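PDB 6LVU: acyl carrier protein from Thermotoga maritima MSB8, which probably carries the growing fatty acid chain during fatty acid biosynthesis, holding it on a phosphopantetheine arm. Local coordinates for residues 5-8 / 9-13; 19-23 / 24-28; 30-33 / 34-38. All blocks are in the same frame, centred on the assembly; numbering follows the deposited sequence.

Contact 1 of 3, residues 5-8 / 9-13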
loop_
_atom_site.group_PDB
_atom_site.type_symbol
_atom_site.label_atom_id
_atom_site.label_comp_id
_atom_site.label_asym_id
_atom_site.label_seq_id
_atom_site.Cartn_x
_atom_site.Cartn_y
_atom_site.Cartn_z
ATOM N N GLU A 5 8.587 4.657 9.256
ATOM C CA GLU A 5 8.157 6.003 8.912
ATOM C C GLU A 5 8.547 6.334 7.475
ATOM O O GLU A 5 7.785 6.994 6.758
ATOM C CB GLU A 5 8.741 7.006 9.908
ATOM C CG GLU A 5 7.956 7.082 11.237
ATOM C CD GLU A 5 8.796 7.720 12.377
ATOM O OE1 GLU A 5 9.844 8.359 12.100
ATOM O OE2 GLU A 5 8.396 7.598 13.552
ATOM N N GLU A 6 9.716 5.851 7.028
ATOM C CA GLU A 6 10.133 6.044 5.641
ATOM C C GLU A 6 9.218 5.288 4.686
ATOM O O GLU A 6 8.729 5.848 3.701
ATOM C CB GLU A 6 11.570 5.568 5.432
ATOM C CG GLU A 6 11.945 5.521 3.941
ATOM C CD GLU A 6 13.346 4.968 3.661
ATOM O OE1 GLU A 6 13.987 4.408 4.578
ATOM O OE2 GLU A 6 13.809 5.101 2.505
ATOM N N ILE A 7 9.005 4.002 4.958
ATOM C CA ILE A 7 8.175 3.177 4.095
ATOM C C ILE A 7 6.763 3.730 4.048
ATOM O O ILE A 7 6.176 3.895 2.971
ATOM C CB ILE A 7 8.186 1.723 4.595
ATOM C CG1 ILE A 7 9.596 1.155 4.502
ATOM C CG2 ILE A 7 7.187 0.871 3.804
ATOM C CD1 ILE A 7 9.768 -0.134 5.254
ATOM N N PHE A 8 6.203 4.045 5.216
ATOM C CA PHE A 8 4.829 4.527 5.268
ATOM C C PHE A 8 4.660 5.864 4.538
ATOM O O PHE A 8 3.645 6.090 3.869
ATOM C CB PHE A 8 4.362 4.644 6.723
ATOM C CG PHE A 8 3.089 5.398 6.865
ATOM C CD1 PHE A 8 3.083 6.696 7.338
ATOM C CD2 PHE A 8 1.899 4.832 6.464
ATOM C CE1 PHE A 8 1.901 7.402 7.440
ATOM C CE2 PHE A 8 0.718 5.533 6.552
ATOM C CZ PHE A 8 0.717 6.813 7.042
ATOM N N SER A 9 5.628 6.769 4.666
ATOM C CA SER A 9 5.542 8.037 3.939
ATOM C C SER A 9 5.481 7.813 2.435
ATOM O O SER A 9 4.688 8.450 1.733
ATOM C CB SER A 9 6.725 8.933 4.285
ATOM O OG SER A 9 6.675 10.100 3.478
ATOM N N LYS A 10 6.346 6.939 1.913
ATOM C CA LYS A 10 6.360 6.671 0.473
ATOM C C LYS A 10 5.127 5.892 0.035
ATOM O O LYS A 10 4.613 6.098 -1.076
ATOM C CB LYS A 10 7.634 5.918 0.092
ATOM C CG LYS A 10 8.940 6.740 0.267
ATOM C CD LYS A 10 10.144 5.854 -0.119
ATOM C CE LYS A 10 11.384 6.643 -0.473
ATOM N NZ LYS A 10 12.321 6.743 0.672
ATOM N N VAL A 11 4.669 4.952 0.865
ATOM C CA VAL A 11 3.441 4.236 0.535
ATOM C C VAL A 11 2.289 5.218 0.448
ATOM O O VAL A 11 1.415 5.111 -0.420
ATOM C CB VAL A 11 3.169 3.131 1.574
ATOM C CG1 VAL A 11 1.695 2.756 1.551
ATOM C CG2 VAL A 11 4.063 1.896 1.306
ATOM N N LYS A 12 2.292 6.211 1.331
ATOM C CA LYS A 12 1.172 7.131 1.411
ATOM C C LYS A 12 1.141 8.056 0.203
ATOM O O LYS A 12 0.071 8.316 -0.359
ATOM C CB LYS A 12 1.266 7.913 2.723
ATOM C CG LYS A 12 0.432 9.172 2.778
ATOM C CD LYS A 12 0.516 9.799 4.163
ATOM C CE LYS A 12 1.924 10.311 4.433
ATOM N NZ LYS A 12 2.092 10.829 5.818
ATOM N N SER A 13 2.313 8.502 -0.255
ATOM C CA SER A 13 2.374 9.356 -1.431
ATOM C C SER A 13 1.912 8.602 -2.671
ATOM O O SER A 13 1.113 9.114 -3.464
ATOM C CB SER A 13 3.805 9.874 -1.609
ATOM O OG SER A 13 4.127 10.796 -0.572
#
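Glu-6 and Lys-10 lie side by side on the outer face of the helix, pointing the same way, and join in a salt bridge, Lys-10 NZ to Glu-6 OE2 at 2.9 Å. The nitrogen takes the anti lone pair, on the side away from OE1. Glu-6 arrives fully extended, whereas Lys-10 turns at its last torsion (chi4 98°), which swings NZ back over Glu-6 CG at 3.5 Å. Were Lys-10 an alanine, the Glu-6 carboxylate would probably lose its positive mate and be freer to turn. A second pair, Phe-8 and Lys-12, meets differently: Lys-12 CB sits over one face of the ring, and a bend at chi3 (67°) brings NZ to 3.8 Å from Phe-8 CE1. On the buried side Ile-7 CG2 touches Val-11 CG2 at 4.1 Å. In each pair the partners are four residues, about one turn, apart, a spacing set by backbone bonds such as Val-11 N to Ile-7 O (2.8 Å). Further out, Phe-50 and Phe-54 of helix 42-54 and Ile-76 of helix 69-79 pack on Val-11, while Ile-7 also meets Val-73. Charged outside, branched aliphatic inside, this is the amphipathic first helix of the acyl carrier protein helical bundle.

Contact 2 of 3, residues 19-23 / 24-28. With ZN (zinc ion), chain F.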
loop_
_atom_site.group_PDB
_atom_site.type_symbol
_atom_site.label_atom_id
_atom_site.label_comp_id
_atom_site.label_asym_id
_atom_site.label_seq_id
_atom_site.Cartn_x
_atom_site.Cartn_y
_atom_site.Cartn_z
ATOM N N LEU A 19 -4.559 6.745 -6.330
ATOM C CA LEU A 19 -5.983 6.664 -6.013
ATOM C C LEU A 19 -6.674 8.023 -6.048
ATOM O O LEU A 19 -7.907 8.080 -6.073
ATOM C CB LEU A 19 -6.194 6.038 -4.637
ATOM C CG LEU A 19 -6.465 4.540 -4.513
ATOM C CD1 LEU A 19 -5.484 3.696 -5.308
ATOM C CD2 LEU A 19 -6.430 4.158 -3.042
ATOM N N GLY A 20 -5.920 9.113 -6.022
ATOM C CA GLY A 20 -6.520 10.422 -6.124
ATOM C C GLY A 20 -7.062 10.956 -4.825
ATOM O O GLY A 20 -7.654 12.046 -4.816
ATOM N N VAL A 21 -6.864 10.240 -3.731
ATOM C CA VAL A 21 -7.348 10.680 -2.443
ATOM C C VAL A 21 -6.300 11.587 -1.826
ATOM O O VAL A 21 -5.126 11.568 -2.197
ATOM C CB VAL A 21 -7.658 9.488 -1.520
ATOM C CG1 VAL A 21 -8.540 8.488 -2.226
ATOM C CG2 VAL A 21 -6.361 8.845 -1.069
ATOM N N ASP A 22 -6.723 12.355 -0.828
ATOM C CA ASP A 22 -5.838 13.274 -0.140
ATOM C C ASP A 22 -5.029 12.522 0.902
ATOM O O ASP A 22 -5.490 11.534 1.474
ATOM C CB ASP A 22 -6.655 14.382 0.509
ATOM C CG ASP A 22 -5.798 15.448 1.124
ATOM O OD1 ASP A 22 -5.886 16.602 0.645
ATOM O OD2 ASP A 22 -5.054 15.145 2.084
ATOM N N GLU A 23 -3.799 12.986 1.137
ATOM C CA GLU A 23 -2.914 12.263 2.049
ATOM C C GLU A 23 -3.450 12.231 3.477
ATOM O O GLU A 23 -3.105 11.328 4.248
ATOM C CB GLU A 23 -1.516 12.872 2.057
ATOM C CG GLU A 23 -0.687 12.591 0.838
ATOM C CD GLU A 23 0.795 12.695 1.157
ATOM O OE1 GLU A 23 1.125 13.364 2.157
ATOM O OE2 GLU A 23 1.625 12.148 0.393
ATOM N N SER A 24 -4.271 13.209 3.854
ATOM C CA SER A 24 -4.849 13.224 5.188
ATOM C C SER A 24 -5.739 12.008 5.447
ATOM O O SER A 24 -5.980 11.668 6.609
ATOM C CB SER A 24 -5.620 14.521 5.384
ATOM O OG SER A 24 -6.497 14.735 4.298
ATOM N N GLN A 25 -6.239 11.349 4.398
ATOM C CA GLN A 25 -7.069 10.154 4.535
ATOM C C GLN A 25 -6.266 8.857 4.621
ATOM O O GLN A 25 -6.845 7.803 4.922
ATOM C CB GLN A 25 -8.060 10.039 3.354
ATOM C CG GLN A 25 -8.727 11.356 2.940
ATOM C CD GLN A 25 -9.509 11.245 1.627
ATOM O OE1 GLN A 25 -9.276 12.003 0.679
ATOM N NE2 GLN A 25 -10.446 10.287 1.572
ATOM N N VAL A 26 -4.969 8.879 4.329
ATOM C CA VAL A 26 -4.178 7.657 4.242
ATOM C C VAL A 26 -3.489 7.461 5.587
ATOM O O VAL A 26 -2.452 8.060 5.870
ATOM C CB VAL A 26 -3.185 7.704 3.081
ATOM C CG1 VAL A 26 -2.387 6.396 3.000
ATOM C CG2 VAL A 26 -3.926 7.977 1.786
ATOM N N THR A 27 -4.063 6.606 6.421
ATOM C CA THR A 27 -3.515 6.266 7.721
ATOM C C THR A 27 -3.199 4.779 7.752
ATOM O O THR A 27 -3.610 4.016 6.870
ATOM C CB THR A 27 -4.497 6.612 8.837
ATOM O OG1 THR A 27 -5.666 5.801 8.685
ATOM C CG2 THR A 27 -4.895 8.093 8.760
ATOM N N GLU A 28 -2.453 4.368 8.784
ATOM C CA GLU A 28 -2.147 2.951 8.952
ATOM C C GLU A 28 -3.402 2.083 8.989
ATOM O O GLU A 28 -3.378 0.946 8.511
ATOM C CB GLU A 28 -1.350 2.718 10.238
ATOM C CG GLU A 28 0.078 3.258 10.247
ATOM C CD GLU A 28 1.113 2.174 10.002
ATOM O OE1 GLU A 28 0.779 0.986 10.232
ATOM O OE2 GLU A 28 2.272 2.520 9.642
HETATM ZN ZN ZN F . 3.603 13.860 2.335
HETATM O O HOH W 1 3.676 11.379 2.004
HETATM O O HOH W 2 3.194 16.099 2.123
#
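Asp-22 and Ser-24 are tied by two bonds to a single oxygen. Asp-22 OD2 takes Ser-24 N along its anti lone pair, 2.7 Å long and nearly straight at 174°, and takes Ser-24 OG, also at 2.7 Å, from well above the carboxylate plane. With chi1 at 50°, the hydroxyl lies between its own backbone N and carbonyl carbon, close enough to reach the same acceptor as its amide; the pair of bonds fixes the rotation of both side chains. Gln-25 supplies the other side-chain bond: its chain reaches back, extended, so that OE1 accepts Asp-22 N at 3.0 Å, the donor lying above the amide plane. Among backbone bonds, Gln-25 N reaches Asp-22 O at 3.0 Å and Val-26 N reaches Glu-23 O at 3.1 Å, each closing a tight turn. The apolar contact is between Val-21 CG2 and Val-26 CG2 at 3.9 Å, the two side chains crossing at about a right angle. Metal binding falls to Glu-23, whose OE1 holds a zinc ion at 2.5 Å in the company of two waters; OE2 accepts from water 1 and is hydrogen-bonded to Ser-13 OG on helix 4-19. The whole is an Asx turn leading into a short 3-10 turn, set in the long loop that joins helix 4-19 to helix 42-54 of the acyl carrier protein fold.

Contact 3 of 3, residues 30-33 / 34-38; sequences AKLI and DDLGA
Lys-31, Ile-33 and Asp-34 carry most of this coiled piece of the long interhelical loop of the acyl carrier protein fold, which runs up to Ser-40, the predicted phosphopantetheine attachment site. Lys-31 is gripped through its backbone. Its N gives an almost straight bond (174°) to Asp-35 OD2 at 2.9 Å, met on the anti side, somewhat out of the carboxylate plane. Its O accepts two donors, Asp-35 N at 3.1 Å and Leu-36 N at 3.2 Å. The bond from Leu-36 N joins residues five apart and closes a six-residue pi-turn, 31-36. Out at the surface, Lys-31 CB rests against Asp-34 CB at 4.0 Å; the lysine bends at its third and fourth torsions, and NZ stays 4.5 Å from Asp-34 OD1, too far for a salt bridge. Inward, Leu-32 and Leu-36 pack on Ile-15 of helix 4-19, and Ala-30 CB touches Leu-36 CG. Gly-37, whose positive phi of 78° suits a glycine, turns the chain back, and its N bonds Ile-33 O. Ile-33 then lies alongside the exit: with CG2 anti to the backbone N, that methyl comes to 3.5 Å from Ala-38 O, which Ile-33 CA also approaches at 3.6 Å in a CA-H...O contact.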
loop_
_atom_site.group_PDB
_atom_site.type_symbol
_atom_site.label_atom_id
_atom_site.label_comp_id
_atom_site.label_asym_id
_atom_site.label_seq_id
_atom_site.Cartn_x
_atom_site.Cartn_y
_atom_site.Cartn_z
ATOM N N ALA A 30 -6.410 2.654 7.539
ATOM C CA ALA A 30 -7.337 2.813 6.423
ATOM C C ALA A 30 -7.396 1.538 5.589
ATOM O O ALA A 30 -6.362 0.994 5.189
ATOM C CB ALA A 30 -6.919 4.001 5.550
ATOM N N LYS A 31 -8.607 1.062 5.322
ATOM C CA LYS A 31 -8.799 -0.062 4.417
ATOM C C LYS A 31 -8.788 0.474 2.989
ATOM O O LYS A 31 -9.402 1.510 2.703
ATOM C CB LYS A 31 -10.120 -0.757 4.758
ATOM C CG LYS A 31 -10.112 -1.256 6.211
ATOM C CD LYS A 31 -11.488 -1.611 6.762
ATOM C CE LYS A 31 -11.724 -3.096 6.849
ATOM N NZ LYS A 31 -11.769 -3.754 5.517
ATOM N N LEU A 32 -8.034 -0.189 2.104
ATOM C CA LEU A 32 -7.918 0.309 0.734
ATOM C C LEU A 32 -9.294 0.475 0.104
ATOM O O LEU A 32 -9.633 1.549 -0.405
ATOM C CB LEU A 32 -7.067 -0.630 -0.125
ATOM C CG LEU A 32 -5.560 -0.866 0.036
ATOM C CD1 LEU A 32 -4.795 0.398 0.446
ATOM C CD2 LEU A 32 -5.321 -2.004 1.015
ATOM N N ILE A 33 -10.099 -0.579 0.133
ATOM C CA ILE A 33 -11.400 -0.539 -0.520
ATOM C C ILE A 33 -12.376 0.304 0.291
ATOM O O ILE A 33 -12.868 1.335 -0.172
ATOM C CB ILE A 33 -11.923 -1.966 -0.738
ATOM C CG1 ILE A 33 -10.873 -2.764 -1.524
ATOM C CG2 ILE A 33 -13.289 -1.936 -1.459
ATOM C CD1 ILE A 33 -11.399 -4.026 -2.190
ATOM N N ASP A 34 -12.627 -0.094 1.540
ATOM C CA ASP A 34 -13.752 0.466 2.277
ATOM C C ASP A 34 -13.569 1.952 2.557
ATOM O O ASP A 34 -14.532 2.722 2.484
ATOM C CB ASP A 34 -13.943 -0.301 3.579
ATOM C CG ASP A 34 -15.050 -1.333 3.488
ATOM O OD1 ASP A 34 -15.652 -1.659 4.542
ATOM O OD2 ASP A 34 -15.317 -1.817 2.363
ATOM N N ASP A 35 -12.350 2.378 2.891
ATOM C CA ASP A 35 -12.109 3.752 3.304
ATOM C C ASP A 35 -11.612 4.625 2.164
ATOM O O ASP A 35 -12.122 5.725 1.965
ATOM C CB ASP A 35 -11.113 3.792 4.473
ATOM C CG ASP A 35 -11.661 3.112 5.723
ATOM O OD1 ASP A 35 -12.875 3.257 5.989
ATOM O OD2 ASP A 35 -10.880 2.454 6.457
ATOM N N LEU A 36 -10.641 4.144 1.393
ATOM C CA LEU A 36 -9.974 4.949 0.382
ATOM C C LEU A 36 -10.572 4.783 -1.014
ATOM O O LEU A 36 -10.044 5.357 -1.967
ATOM C CB LEU A 36 -8.475 4.622 0.356
ATOM C CG LEU A 36 -7.675 4.902 1.621
ATOM C CD1 LEU A 36 -6.226 4.498 1.400
ATOM C CD2 LEU A 36 -7.761 6.373 1.983
ATOM N N GLY A 37 -11.630 3.999 -1.168
ATOM C CA GLY A 37 -12.339 3.981 -2.435
ATOM C C GLY A 37 -11.695 3.184 -3.546
ATOM O O GLY A 37 -12.108 3.320 -4.705
ATOM N N ALA A 38 -10.685 2.377 -3.246
ATOM C CA ALA A 38 -10.111 1.561 -4.297
ATOM C C ALA A 38 -11.064 0.414 -4.647
ATOM O O ALA A 38 -12.053 0.162 -3.958
ATOM C CB ALA A 38 -8.755 1.014 -3.861
#

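How the contacts relate
The three contacts follow one another along the chain, and contact 2 touches both of the others. Its centre is about 11 Å from that of contact 1 and about 9 Å from that of contact 3, whereas contacts 1 and 3 are about 17 Å apart between centres, with nearest atoms about 7 Å from each other. Val-26 O meets Phe-8 CZ at 3.6 Å, so the loop lies directly on the first helix; Leu-36 CD2 meets Gln-25 O at 3.4 Å on the other junction. The zinc held by Glu-23 also lies about 4 Å from the Lys-12 side chain. Contact 3 is nearest the predicted attachment site, with Ile-33 about 4 Å from Ser-40 between side chains.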